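Local coordinates for putative exported protein (PDB 4RAA) that is of unknown function but folds as a six-bladed beta-propeller of the YWTD superfamily and is probably exported from the cell, at residues L321-A330 with L340-N348; E261-C269 with I354-K362. One frame throughout, in Å; residues are numbered along the deposited sequence.

Contact 1: L321-A330 with L340-N348; sequences LDVLSLKDMA and LSELLTISN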
ATOM      1  N   LEU A 321      24.816  23.103 -14.661  1.00 35.90           N
ATOM      2  CA  LEU A 321      26.012  23.336 -15.457  1.00 36.70           C
ATOM      3  C   LEU A 321      27.192  22.573 -14.843  1.00 36.61           C
ATOM      4  O   LEU A 321      27.397  22.640 -13.630  1.00 36.79           O
ATOM      5  CB  LEU A 321      26.304  24.834 -15.473  1.00 38.98           C
ATOM      6  CG  LEU A 321      25.168  25.779 -15.910  1.00 39.72           C
ATOM      7  CD1 LEU A 321      25.548  27.229 -15.644  1.00 41.65           C
ATOM      8  CD2 LEU A 321      24.812  25.611 -17.378  1.00 39.31           C
ATOM      9  N   ASP A 322      27.963  21.871 -15.681  1.00 36.04           N
ATOM     10  CA  ASP A 322      29.081  21.034 -15.232  1.00 36.40           C
ATOM     11  C   ASP A 322      30.281  21.930 -14.942  1.00 38.02           C
ATOM     12  O   ASP A 322      30.765  22.618 -15.842  1.00 39.01           O
ATOM     13  CB  ASP A 322      29.439  19.993 -16.299  1.00 36.50           C
ATOM     14  CG  ASP A 322      30.524  19.031 -15.843  1.00 37.59           C
ATOM     15  OD1 ASP A 322      30.286  18.299 -14.858  1.00 37.49           O
ATOM     16  OD2 ASP A 322      31.601  18.990 -16.476  1.00 38.44           O
ATOM     17  N   VAL A 323      30.788  21.872 -13.708  1.00 38.29           N
ATOM     18  CA  VAL A 323      31.885  22.743 -13.257  1.00 39.52           C
ATOM     19  C   VAL A 323      33.157  22.540 -14.078  1.00 40.52           C
ATOM     20  O   VAL A 323      33.587  23.472 -14.745  1.00 41.80           O
ATOM     21  CB  VAL A 323      32.149  22.596 -11.730  1.00 39.94           C
ATOM     22  CG1 VAL A 323      33.408  23.353 -11.286  1.00 41.62           C
ATOM     23  CG2 VAL A 323      30.917  23.058 -10.940  1.00 38.81           C
ATOM     24  N   LEU A 324      33.704  21.328 -14.078  1.00 40.67           N
ATOM     25  CA  LEU A 324      34.963  21.050 -14.792  1.00 42.49           C
ATOM     26  C   LEU A 324      34.936  21.427 -16.269  1.00 43.74           C
ATOM     27  O   LEU A 324      35.923  21.980 -16.781  1.00 45.44           O
ATOM     28  CB  LEU A 324      35.402  19.587 -14.646  1.00 42.10           C
ATOM     29  CG  LEU A 324      36.727  19.181 -15.313  1.00 43.20           C
ATOM     30  CD1 LEU A 324      37.888  20.056 -14.851  1.00 45.12           C
ATOM     31  CD2 LEU A 324      37.014  17.721 -15.036  1.00 43.10           C
ATOM     32  N   SER A 325      33.817  21.124 -16.933  1.00 43.39           N
ATOM     33  CA  SER A 325      33.626  21.442 -18.360  1.00 44.35           C
ATOM     34  C   SER A 325      33.742  22.963 -18.587  1.00 44.02           C
ATOM     35  O   SER A 325      34.436  23.403 -19.513  1.00 44.57           O
ATOM     36  CB  SER A 325      32.279  20.873 -18.870  1.00 44.38           C
ATOM     37  OG  SER A 325      32.133  21.000 -20.273  1.00 46.77           O
ATOM     38  N   LEU A 326      33.104  23.738 -17.703  1.00 43.06           N
ATOM     39  CA  LEU A 326      33.155  25.207 -17.740  1.00 43.35           C
ATOM     40  C   LEU A 326      34.503  25.787 -17.290  1.00 44.76           C
ATOM     41  O   LEU A 326      34.945  26.801 -17.842  1.00 45.63           O
ATOM     42  CB  LEU A 326      32.060  25.825 -16.862  1.00 42.59           C
ATOM     43  CG  LEU A 326      30.572  25.617 -17.154  1.00 40.77           C
ATOM     44  CD1 LEU A 326      29.780  26.653 -16.366  1.00 40.55           C
ATOM     45  CD2 LEU A 326      30.243  25.725 -18.630  1.00 40.85           C
ATOM     46  N   LYS A 327      35.128  25.189 -16.270  1.00 44.68           N
ATOM     47  CA  LYS A 327      36.442  25.661 -15.796  1.00 46.23           C
ATOM     48  C   LYS A 327      37.523  25.559 -16.881  1.00 47.33           C
ATOM     49  O   LYS A 327      38.371  26.451 -16.991  1.00 48.90           O
ATOM     50  CB  LYS A 327      36.878  24.963 -14.511  1.00 46.39           C
ATOM     51  CG  LYS A 327      36.020  25.327 -13.306  1.00 45.64           C
ATOM     52  CD  LYS A 327      36.759  25.178 -11.986  1.00 46.79           C
ATOM     53  CE  LYS A 327      37.746  26.316 -11.768  1.00 48.75           C
ATOM     54  NZ  LYS A 327      38.289  26.243 -10.393  1.00 49.91           N
ATOM     55  N   ASP A 328      37.462  24.499 -17.689  1.00 46.76           N
ATOM     56  CA  ASP A 328      38.358  24.344 -18.853  1.00 48.02           C
ATOM     57  C   ASP A 328      38.055  25.418 -19.909  1.00 47.68           C
ATOM     58  O   ASP A 328      38.974  25.934 -20.534  1.00 48.91           O
ATOM     59  CB  ASP A 328      38.241  22.944 -19.479  1.00 47.96           C
ATOM     60  CG  ASP A 328      38.664  21.821 -18.530  1.00 48.36           C
ATOM     61  OD1 ASP A 328      39.509  22.033 -17.633  1.00 49.80           O
ATOM     62  OD2 ASP A 328      38.144  20.703 -18.695  1.00 48.10           O
HETATM   63  N   MSE A 329      36.767  25.740 -20.101  1.00 46.31           N
HETATM   64  CA  MSE A 329      36.338  26.824 -21.022  1.00 45.92           C
HETATM   65  C   MSE A 329      36.917  28.138 -20.518  1.00 48.32           C
HETATM   66  O   MSE A 329      37.549  28.884 -21.302  1.00 49.40           O
HETATM   67  CB  MSE A 329      34.813  26.861 -21.218  1.00 43.00           C
HETATM   68  CG  MSE A 329      34.305  25.672 -22.039  1.00 41.07           C
HETATM   69 SE   MSE A 329      32.342  25.700 -22.149  0.75 37.78          SE
HETATM   70  CE  MSE A 329      32.329  26.579 -23.906  1.00 39.07           C
ATOM     71  N   ALA A 330      36.761  28.394 -19.207  1.00 48.81           N
ATOM     72  CA  ALA A 330      37.336  29.588 -18.543  1.00 50.68           C
ATOM     73  C   ALA A 330      38.845  29.629 -18.734  1.00 53.27           C
ATOM     74  O   ALA A 330      39.387  30.677 -19.061  1.00 55.62           O
ATOM     75  CB  ALA A 330      37.001  29.620 -17.055  1.00 50.17           C
ATOM     76  N   LEU A 340      28.450  34.190 -12.859  1.00 50.62           N
ATOM     77  CA  LEU A 340      28.811  32.772 -13.053  1.00 48.15           C
ATOM     78  C   LEU A 340      30.295  32.566 -12.803  1.00 48.66           C
ATOM     79  O   LEU A 340      30.673  31.659 -12.057  1.00 47.85           O
ATOM     80  CB  LEU A 340      28.480  32.276 -14.464  1.00 47.39           C
ATOM     81  CG  LEU A 340      28.795  30.806 -14.813  1.00 46.31           C
ATOM     82  CD1 LEU A 340      28.174  29.821 -13.825  1.00 45.12           C
ATOM     83  CD2 LEU A 340      28.335  30.490 -16.227  1.00 45.76           C
ATOM     84  N   SER A 341      31.113  33.420 -13.428  1.00 49.31           N
ATOM     85  CA  SER A 341      32.578  33.390 -13.288  1.00 50.46           C
ATOM     86  C   SER A 341      33.050  33.575 -11.835  1.00 52.13           C
ATOM     87  O   SER A 341      34.026  32.949 -11.423  1.00 52.76           O
ATOM     88  CB  SER A 341      33.228  34.437 -14.192  1.00 51.22           C
ATOM     89  OG  SER A 341      34.605  34.183 -14.291  1.00 52.30           O
ATOM     90  N   GLU A 342      32.350  34.430 -11.082  1.00 53.44           N
ATOM     91  CA  GLU A 342      32.590  34.668  -9.638  1.00 55.54           C
ATOM     92  C   GLU A 342      32.419  33.365  -8.834  1.00 53.54           C
ATOM     93  O   GLU A 342      33.288  33.022  -8.029  1.00 55.29           O
ATOM     94  CB  GLU A 342      31.656  35.785  -9.141  1.00 58.20           C
ATOM     95  CG  GLU A 342      31.625  36.132  -7.657  1.00 61.76           C
ATOM     96  CD  GLU A 342      30.641  37.274  -7.397  1.00 65.89           C
ATOM     97  OE1 GLU A 342      30.950  38.424  -7.791  1.00 68.41           O
ATOM     98  OE2 GLU A 342      29.556  37.030  -6.810  1.00 65.13           O
ATOM     99  N   LEU A 343      31.320  32.648  -9.073  1.00 50.58           N
ATOM    100  CA  LEU A 343      31.072  31.333  -8.446  1.00 48.86           C
ATOM    101  C   LEU A 343      32.002  30.226  -8.992  1.00 48.61           C
ATOM    102  O   LEU A 343      32.398  29.322  -8.247  1.00 48.08           O
ATOM    103  CB  LEU A 343      29.604  30.890  -8.608  1.00 46.96           C
ATOM    104  CG  LEU A 343      28.542  31.594  -7.763  1.00 46.95           C
ATOM    105  CD1 LEU A 343      27.157  31.176  -8.227  1.00 45.22           C
ATOM    106  CD2 LEU A 343      28.708  31.306  -6.275  1.00 47.83           C
ATOM    107  N   LEU A 344      32.335  30.307 -10.284  1.00 48.27           N
ATOM    108  CA  LEU A 344      33.207  29.323 -10.974  1.00 47.28           C
ATOM    109  C   LEU A 344      34.681  29.405 -10.475  1.00 48.84           C
ATOM    110  O   LEU A 344      35.387  28.385 -10.391  1.00 48.40           O
ATOM    111  CB  LEU A 344      33.095  29.537 -12.510  1.00 46.67           C
ATOM    112  CG  LEU A 344      33.317  28.453 -13.565  1.00 45.56           C
ATOM    113  CD1 LEU A 344      32.351  27.304 -13.338  1.00 43.68           C
ATOM    114  CD2 LEU A 344      33.109  29.020 -14.968  1.00 45.21           C
ATOM    115  N   THR A 345      35.121  30.621 -10.140  1.00 50.32           N
ATOM    116  CA  THR A 345      36.471  30.879  -9.612  1.00 52.06           C
ATOM    117  C   THR A 345      36.659  30.295  -8.199  1.00 52.81           C
ATOM    118  O   THR A 345      37.752  29.817  -7.884  1.00 54.03           O
ATOM    119  CB  THR A 345      36.793  32.388  -9.673  1.00 53.34           C
ATOM    120  OG1 THR A 345      36.751  32.810 -11.037  1.00 52.71           O
ATOM    121  CG2 THR A 345      38.154  32.696  -9.137  1.00 55.65           C
ATOM    122  N   ILE A 346      35.606  30.335  -7.370  1.00 52.56           N
ATOM    123  CA  ILE A 346      35.606  29.721  -6.011  1.00 53.24           C
ATOM    124  C   ILE A 346      35.160  28.233  -5.977  1.00 51.41           C
ATOM    125  O   ILE A 346      35.005  27.665  -4.889  1.00 51.74           O
ATOM    126  CB  ILE A 346      34.752  30.536  -4.980  1.00 54.12           C
ATOM    127  CG1 ILE A 346      33.232  30.496  -5.289  1.00 52.47           C
ATOM    128  CG2 ILE A 346      35.267  31.970  -4.899  1.00 56.16           C
ATOM    129  CD1 ILE A 346      32.338  30.954  -4.149  1.00 52.98           C
ATOM    130  N   SER A 347      34.921  27.625  -7.145  1.00 49.59           N
ATOM    131  CA  SER A 347      34.492  26.229  -7.246  1.00 47.46           C
ATOM    132  C   SER A 347      35.679  25.328  -7.558  1.00 48.12           C
ATOM    133  O   SER A 347      36.521  25.656  -8.400  1.00 48.70           O
ATOM    134  CB  SER A 347      33.437  26.044  -8.350  1.00 45.36           C
ATOM    135  OG  SER A 347      32.235  26.731  -8.059  1.00 44.47           O
ATOM    136  N   ASN A 348      35.731  24.193  -6.871  1.00 48.00           N
ATOM    137  CA  ASN A 348      36.725  23.163  -7.131  1.00 48.65           C
ATOM    138  C   ASN A 348      36.297  22.387  -8.371  1.00 47.40           C
ATOM    139  O   ASN A 348      35.103  22.352  -8.700  1.00 45.66           O
ATOM    140  CB  ASN A 348      36.842  22.214  -5.937  1.00 48.65           C
ATOM    141  CG  ASN A 348      37.364  22.903  -4.693  1.00 50.02           C
ATOM    142  OD1 ASN A 348      38.211  23.782  -4.764  1.00 50.87           O
ATOM    143  ND2 ASN A 348      36.867  22.489  -3.544  1.00 50.32           N
TER

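Contact 2: E261-C269 with I354-K362; sequences ETERDLFVC and ILLFVRIKK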
ATOM      1  N   GLU A 261       6.406  25.096 -17.809  1.00 31.96           N
ATOM      2  CA  GLU A 261       5.545  26.277 -17.765  1.00 32.53           C
ATOM      3  C   GLU A 261       5.580  26.931 -16.381  1.00 33.22           C
ATOM      4  O   GLU A 261       5.751  26.243 -15.375  1.00 32.53           O
ATOM      5  CB  GLU A 261       4.112  25.869 -18.152  1.00 32.58           C
ATOM      6  CG  GLU A 261       3.242  27.041 -18.608  1.00 33.32           C
ATOM      7  CD  GLU A 261       1.820  26.666 -19.018  1.00 33.35           C
ATOM      8  OE1 GLU A 261       1.515  25.497 -19.349  1.00 33.84           O
ATOM      9  OE2 GLU A 261       0.977  27.583 -19.033  1.00 33.64           O
ATOM     10  N   THR A 262       5.476  28.264 -16.361  1.00 35.03           N
ATOM     11  CA  THR A 262       5.385  29.072 -15.127  1.00 36.95           C
ATOM     12  C   THR A 262       4.186  30.019 -15.311  1.00 40.08           C
ATOM     13  O   THR A 262       3.447  29.873 -16.285  1.00 39.59           O
ATOM     14  CB  THR A 262       6.689  29.868 -14.830  1.00 36.75           C
ATOM     15  OG1 THR A 262       6.873  30.911 -15.792  1.00 36.93           O
ATOM     16  CG2 THR A 262       7.911  28.957 -14.818  1.00 35.71           C
ATOM     17  N   GLU A 263       3.985  30.956 -14.381  1.00 45.49           N
ATOM     18  CA  GLU A 263       2.902  31.955 -14.488  1.00 50.68           C
ATOM     19  C   GLU A 263       3.152  32.982 -15.584  1.00 49.07           C
ATOM     20  O   GLU A 263       2.201  33.449 -16.195  1.00 50.23           O
ATOM     21  CB  GLU A 263       2.692  32.715 -13.161  1.00 56.83           C
ATOM     22  CG  GLU A 263       2.248  31.862 -11.972  1.00 62.39           C
ATOM     23  CD  GLU A 263       0.869  31.215 -12.132  1.00 68.98           C
ATOM     24  OE1 GLU A 263       0.049  31.670 -12.964  1.00 71.64           O
ATOM     25  OE2 GLU A 263       0.593  30.239 -11.397  1.00 74.48           O
ATOM     26  N   ARG A 264       4.420  33.314 -15.826  1.00 48.26           N
ATOM     27  CA  ARG A 264       4.815  34.366 -16.777  1.00 50.35           C
ATOM     28  C   ARG A 264       5.306  33.895 -18.154  1.00 49.35           C
ATOM     29  O   ARG A 264       5.132  34.625 -19.139  1.00 51.22           O
ATOM     30  CB  ARG A 264       5.888  35.273 -16.139  1.00 53.59           C
ATOM     31  CG  ARG A 264       7.227  34.610 -15.808  1.00 55.64           C
ATOM     32  CD  ARG A 264       8.257  35.623 -15.341  1.00 59.57           C
ATOM     33  NE  ARG A 264       7.978  36.168 -14.011  1.00 61.89           N
ATOM     34  CZ  ARG A 264       8.697  37.115 -13.400  1.00 65.14           C
ATOM     35  NH1 ARG A 264       9.767  37.673 -13.984  1.00 70.09           N
ATOM     36  NH2 ARG A 264       8.342  37.523 -12.183  1.00 66.96           N
ATOM     37  N   ASP A 265       5.929  32.713 -18.217  1.00 45.98           N
ATOM     38  CA  ASP A 265       6.506  32.184 -19.459  1.00 43.59           C
ATOM     39  C   ASP A 265       6.321  30.677 -19.671  1.00 42.70           C
ATOM     40  O   ASP A 265       5.752  29.976 -18.827  1.00 45.85           O
ATOM     41  CB  ASP A 265       7.994  32.574 -19.531  1.00 43.73           C
ATOM     42  CG  ASP A 265       8.859  31.905 -18.463  1.00 42.03           C
ATOM     43  OD1 ASP A 265       8.464  30.867 -17.890  1.00 40.64           O
ATOM     44  OD2 ASP A 265       9.977  32.418 -18.217  1.00 40.97           O
ATOM     45  N   LEU A 266       6.813  30.201 -20.813  1.00 40.36           N
ATOM     46  CA  LEU A 266       6.726  28.800 -21.197  1.00 37.42           C
ATOM     47  C   LEU A 266       7.895  28.475 -22.143  1.00 35.26           C
ATOM     48  O   LEU A 266       7.995  29.052 -23.223  1.00 34.68           O
ATOM     49  CB  LEU A 266       5.357  28.570 -21.851  1.00 37.45           C
ATOM     50  CG  LEU A 266       4.869  27.197 -22.327  1.00 36.71           C
ATOM     51  CD1 LEU A 266       3.356  27.231 -22.498  1.00 37.71           C
ATOM     52  CD2 LEU A 266       5.541  26.745 -23.619  1.00 37.64           C
ATOM     53  N   PHE A 267       8.776  27.576 -21.699  1.00 34.13           N
ATOM     54  CA  PHE A 267       9.977  27.149 -22.451  1.00 34.11           C
ATOM     55  C   PHE A 267       9.713  25.786 -23.069  1.00 34.04           C
ATOM     56  O   PHE A 267       9.145  24.903 -22.405  1.00 33.54           O
ATOM     57  CB  PHE A 267      11.194  27.021 -21.527  1.00 33.11           C
ATOM     58  CG  PHE A 267      11.847  28.324 -21.130  1.00 33.56           C
ATOM     59  CD1 PHE A 267      11.160  29.547 -21.072  1.00 34.44           C
ATOM     60  CD2 PHE A 267      13.172  28.298 -20.695  1.00 33.86           C
ATOM     61  CE1 PHE A 267      11.813  30.709 -20.676  1.00 35.27           C
ATOM     62  CE2 PHE A 267      13.818  29.458 -20.281  1.00 34.70           C
ATOM     63  CZ  PHE A 267      13.139  30.665 -20.273  1.00 34.78           C
ATOM     64  N   VAL A 268      10.148  25.616 -24.318  1.00 34.47           N
ATOM     65  CA  VAL A 268       9.967  24.372 -25.064  1.00 34.73           C
ATOM     66  C   VAL A 268      11.310  23.921 -25.646  1.00 36.16           C
ATOM     67  O   VAL A 268      11.768  24.485 -26.636  1.00 36.95           O
ATOM     68  CB  VAL A 268       8.938  24.534 -26.219  1.00 35.18           C
ATOM     69  CG1 VAL A 268       8.529  23.167 -26.764  1.00 34.66           C
ATOM     70  CG2 VAL A 268       7.703  25.301 -25.757  1.00 36.96           C
ATOM     71  N   CYS A 269      11.957  22.941 -25.016  1.00 37.46           N
ATOM     72  CA  CYS A 269      13.182  22.359 -25.581  1.00 40.05           C
ATOM     73  C   CYS A 269      12.732  21.271 -26.520  1.00 38.50           C
ATOM     74  O   CYS A 269      11.746  20.594 -26.235  1.00 39.16           O
ATOM     75  CB  CYS A 269      14.097  21.766 -24.529  1.00 42.66           C
ATOM     76  SG  CYS A 269      14.707  23.006 -23.391  1.00 50.84           S
ATOM     77  N   ILE A 354      26.574  23.859 -10.840  1.00 37.53           N
ATOM     78  CA  ILE A 354      26.131  25.225 -10.550  1.00 37.47           C
ATOM     79  C   ILE A 354      24.811  25.347 -11.319  1.00 35.77           C
ATOM     80  O   ILE A 354      24.793  25.198 -12.551  1.00 35.25           O
ATOM     81  CB  ILE A 354      27.118  26.317 -11.033  1.00 38.16           C
ATOM     82  CG1 ILE A 354      28.458  26.177 -10.291  1.00 39.09           C
ATOM     83  CG2 ILE A 354      26.495  27.712 -10.842  1.00 38.68           C
ATOM     84  CD1 ILE A 354      29.539  27.153 -10.717  1.00 40.30           C
ATOM     85  N   LEU A 355      23.722  25.617 -10.599  1.00 35.12           N
ATOM     86  CA  LEU A 355      22.400  25.767 -11.227  1.00 33.94           C
ATOM     87  C   LEU A 355      22.228  27.155 -11.829  1.00 34.39           C
ATOM     88  O   LEU A 355      22.630  28.151 -11.233  1.00 35.29           O
ATOM     89  CB  LEU A 355      21.260  25.529 -10.229  1.00 33.22           C
ATOM     90  CG  LEU A 355      21.261  24.202  -9.481  1.00 32.67           C
ATOM     91  CD1 LEU A 355      20.027  24.126  -8.596  1.00 32.30           C
ATOM     92  CD2 LEU A 355      21.327  23.015 -10.436  1.00 31.82           C
ATOM     93  N   LEU A 356      21.641  27.177 -13.021  1.00 34.01           N
ATOM     94  CA  LEU A 356      21.261  28.385 -13.731  1.00 34.64           C
ATOM     95  C   LEU A 356      19.762  28.531 -13.513  1.00 34.58           C
ATOM     96  O   LEU A 356      18.994  27.633 -13.869  1.00 32.57           O
ATOM     97  CB  LEU A 356      21.550  28.267 -15.235  1.00 34.28           C
ATOM     98  CG  LEU A 356      20.874  29.249 -16.205  1.00 34.71           C
ATOM     99  CD1 LEU A 356      21.074  30.708 -15.816  1.00 36.08           C
ATOM    100  CD2 LEU A 356      21.374  28.998 -17.617  1.00 34.91           C
ATOM    101  N   PHE A 357      19.369  29.649 -12.912  1.00 36.79           N
ATOM    102  CA  PHE A 357      17.972  30.026 -12.751  1.00 37.96           C
ATOM    103  C   PHE A 357      17.745  31.105 -13.804  1.00 39.39           C
ATOM    104  O   PHE A 357      18.435  32.133 -13.780  1.00 41.16           O
ATOM    105  CB  PHE A 357      17.695  30.537 -11.347  1.00 39.47           C
ATOM    106  CG  PHE A 357      17.740  29.460 -10.306  1.00 39.64           C
ATOM    107  CD1 PHE A 357      18.948  29.093  -9.725  1.00 40.75           C
ATOM    108  CD2 PHE A 357      16.580  28.797  -9.908  1.00 38.93           C
ATOM    109  CE1 PHE A 357      18.995  28.090  -8.763  1.00 40.94           C
ATOM    110  CE2 PHE A 357      16.629  27.800  -8.942  1.00 38.95           C
ATOM    111  CZ  PHE A 357      17.835  27.443  -8.371  1.00 39.76           C
ATOM    112  N   VAL A 358      16.805  30.858 -14.725  1.00 39.41           N
ATOM    113  CA  VAL A 358      16.505  31.772 -15.843  1.00 39.98           C
ATOM    114  C   VAL A 358      15.009  31.849 -16.147  1.00 39.50           C
ATOM    115  O   VAL A 358      14.306  30.851 -16.060  1.00 39.23           O
ATOM    116  CB  VAL A 358      17.299  31.351 -17.117  1.00 40.00           C
ATOM    117  CG1 VAL A 358      16.983  29.920 -17.547  1.00 39.01           C
ATOM    118  CG2 VAL A 358      17.069  32.316 -18.274  1.00 40.40           C
ATOM    119  N   ARG A 359      14.537  33.042 -16.497  1.00 41.07           N
ATOM    120  CA  ARG A 359      13.131  33.271 -16.875  1.00 41.34           C
ATOM    121  C   ARG A 359      13.003  34.539 -17.713  1.00 42.81           C
ATOM    122  O   ARG A 359      13.963  35.296 -17.846  1.00 43.98           O
ATOM    123  CB  ARG A 359      12.231  33.376 -15.636  1.00 41.76           C
ATOM    124  CG  ARG A 359      12.558  34.532 -14.697  1.00 44.48           C
ATOM    125  CD  ARG A 359      11.687  34.556 -13.447  1.00 46.84           C
ATOM    126  NE  ARG A 359      11.998  35.713 -12.597  1.00 50.27           N
ATOM    127  CZ  ARG A 359      11.385  36.038 -11.454  1.00 53.23           C
ATOM    128  NH1 ARG A 359      10.387  35.295 -10.959  1.00 53.36           N
ATOM    129  NH2 ARG A 359      11.780  37.127 -10.788  1.00 55.18           N
ATOM    130  N   ILE A 360      11.810  34.762 -18.259  1.00 43.22           N
ATOM    131  CA  ILE A 360      11.524  35.973 -19.024  1.00 44.56           C
ATOM    132  C   ILE A 360      11.393  37.086 -17.994  1.00 46.64           C
ATOM    133  O   ILE A 360      10.659  36.930 -17.007  1.00 48.02           O
ATOM    134  CB  ILE A 360      10.228  35.839 -19.873  1.00 44.34           C
ATOM    135  CG1 ILE A 360      10.392  34.769 -20.968  1.00 43.34           C
ATOM    136  CG2 ILE A 360       9.823  37.169 -20.515  1.00 46.30           C
ATOM    137  CD1 ILE A 360      11.316  35.135 -22.121  1.00 43.78           C
ATOM    138  N   LYS A 361      12.127  38.179 -18.201  1.00 47.82           N
ATOM    139  CA  LYS A 361      12.036  39.343 -17.313  1.00 50.15           C
ATOM    140  C   LYS A 361      10.774  40.143 -17.657  1.00 52.56           C
ATOM    141  O   LYS A 361      10.388  40.199 -18.835  1.00 51.30           O
ATOM    142  CB  LYS A 361      13.287  40.238 -17.406  1.00 50.08           C
ATOM    143  CG  LYS A 361      13.511  40.992 -18.725  1.00 50.41           C
ATOM    144  CD  LYS A 361      14.822  41.778 -18.758  1.00 51.34           C
ATOM    145  CE  LYS A 361      14.870  42.884 -17.707  1.00 53.65           C
ATOM    146  NZ  LYS A 361      16.083  43.729 -17.811  1.00 54.96           N
ATOM    147  N   LYS A 362      10.135  40.725 -16.635  1.00 56.41           N
ATOM    148  CA  LYS A 362       8.977  41.627 -16.824  1.00 60.21           C
ATOM    149  C   LYS A 362       9.482  43.068 -16.817  1.00 62.02           C
ATOM    150  O   LYS A 362      10.692  43.342 -16.849  1.00 60.67           O
ATOM    151  CB  LYS A 362       7.898  41.426 -15.750  1.00 61.98           C
ATOM    152  CG  LYS A 362       7.242  40.058 -15.794  1.00 63.53           C
ATOM    153  CD  LYS A 362       5.957  40.021 -14.984  1.00 66.84           C
ATOM    154  CE  LYS A 362       5.418  38.601 -14.894  1.00 65.95           C
ATOM    155  NZ  LYS A 362       4.093  38.569 -14.231  1.00 65.13           N
ATOM    156  OXT LYS A 362       8.686  44.004 -16.790  1.00 63.39           O
TER

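Contact 1: L321-A330 with L340-N348
L326 and K327 meet L344 in a helix-helix contact. Helix 323-331 and helix 338-345 lie in the connection between strands 316-321 and 354-360 of one antiparallel sheet, probably a blade of the six-bladed beta-propeller. They pack on it at the outer side of the chain. The two short helical segments cross at -107°, with axes 10.8 Å apart at closest approach. L344 is the centre of the contact. Its CG lies anti to the backbone N (chi1 -153°), which carries both methyls to L326. Of these, CD1 stands 3.8 Å from L326 CB, and the two side chains cross at about a right angle. L340 adds its two branches, CD1 against L321 CD1 and CD2 against L326 CD1, each pair 4.1 Å apart. K327 slides past L344 in the opposite direction, with K327 CG 4.1 Å from L344 CG. The lysine chain bends at chi3 (75°), and K327 NZ then donates to S347 O at 2.7 Å, almost in line with the carbonyl. V323 CG1 packs on S347 CB at 4.0 Å. F336 lies against L326, A330 and L344, and I354 and F29 of the sheet pack on L340. The chemistry is thus mainly leucine packing. One lysine lays its methylene chain along this packing and ties its ammonium group to the backbone just after helix 338-345.

Contact 2: E261-C269 with I354-K362
Two hydrogen bonds join R264 and D265 to I360. I360 N donates to D265 OD2 at 3.0 Å, nearly along the C-O axis of the carboxylate. D265 OD1 is held by T262 OG1 and by H317 NE2, steadying the carboxylate. R264 NH1 donates to I360 O at 3.2 Å, with an angle of 175° at the hydrogen. I360 O lies in the guanidinium plane of R264, at its edge. The peptide groups on both sides of I360 are therefore gripped by side chains. The second group is a stack. The guanidinium of R264 lies flat on that of R359, with centres 3.5 Å apart and planes at 12°. A bend at chi3 (71°) helps turn the R264 group into this position. K362 CE lies over the opposite face, toward its rim, 3.6 Å from R264 NE. The E26 carboxylate of strand 25-31 makes salt bridges to R264 NH1 and R359 NE, which probably holds the two guanidinium groups together. Apolar contacts complete the set. I360 CG1 rests 3.6 Å from D265 CB and also reaches the edge of the F267 ring. V358 CG1 approaches that ring obliquely, 4.2 Å from F267 CE2. The contact is packing between two sheets, probably blades of the six-bladed beta-propeller. Strand 265-272 lies in one, between 254-261 and 275-282. Strand 354-360 lies in the other, between 25-31 and 316-321.

The centres of the two contacts are 22 Å apart. Contact 1 lies farther out, about 24 Å from the centre of the chain, against about 13 Å for contact 2. Strand 354-360 links them. Its start, at I354, pairs with L321 by a probable hydrogen bond and packs on L340, L344 and S347. Its end carries the I360 side of contact 2. Along the chain, 261-269 comes first, then 321-330, 340-348 and 354-362. Strand 354-360 lies between strand 25-31, from near the N-terminus, and strand 316-321. The sheet thus unites both chain ends, consistent with the Velcro closure of beta-propellers. Through this strand the outer helix pair is tied to the sheet of strand 265-272.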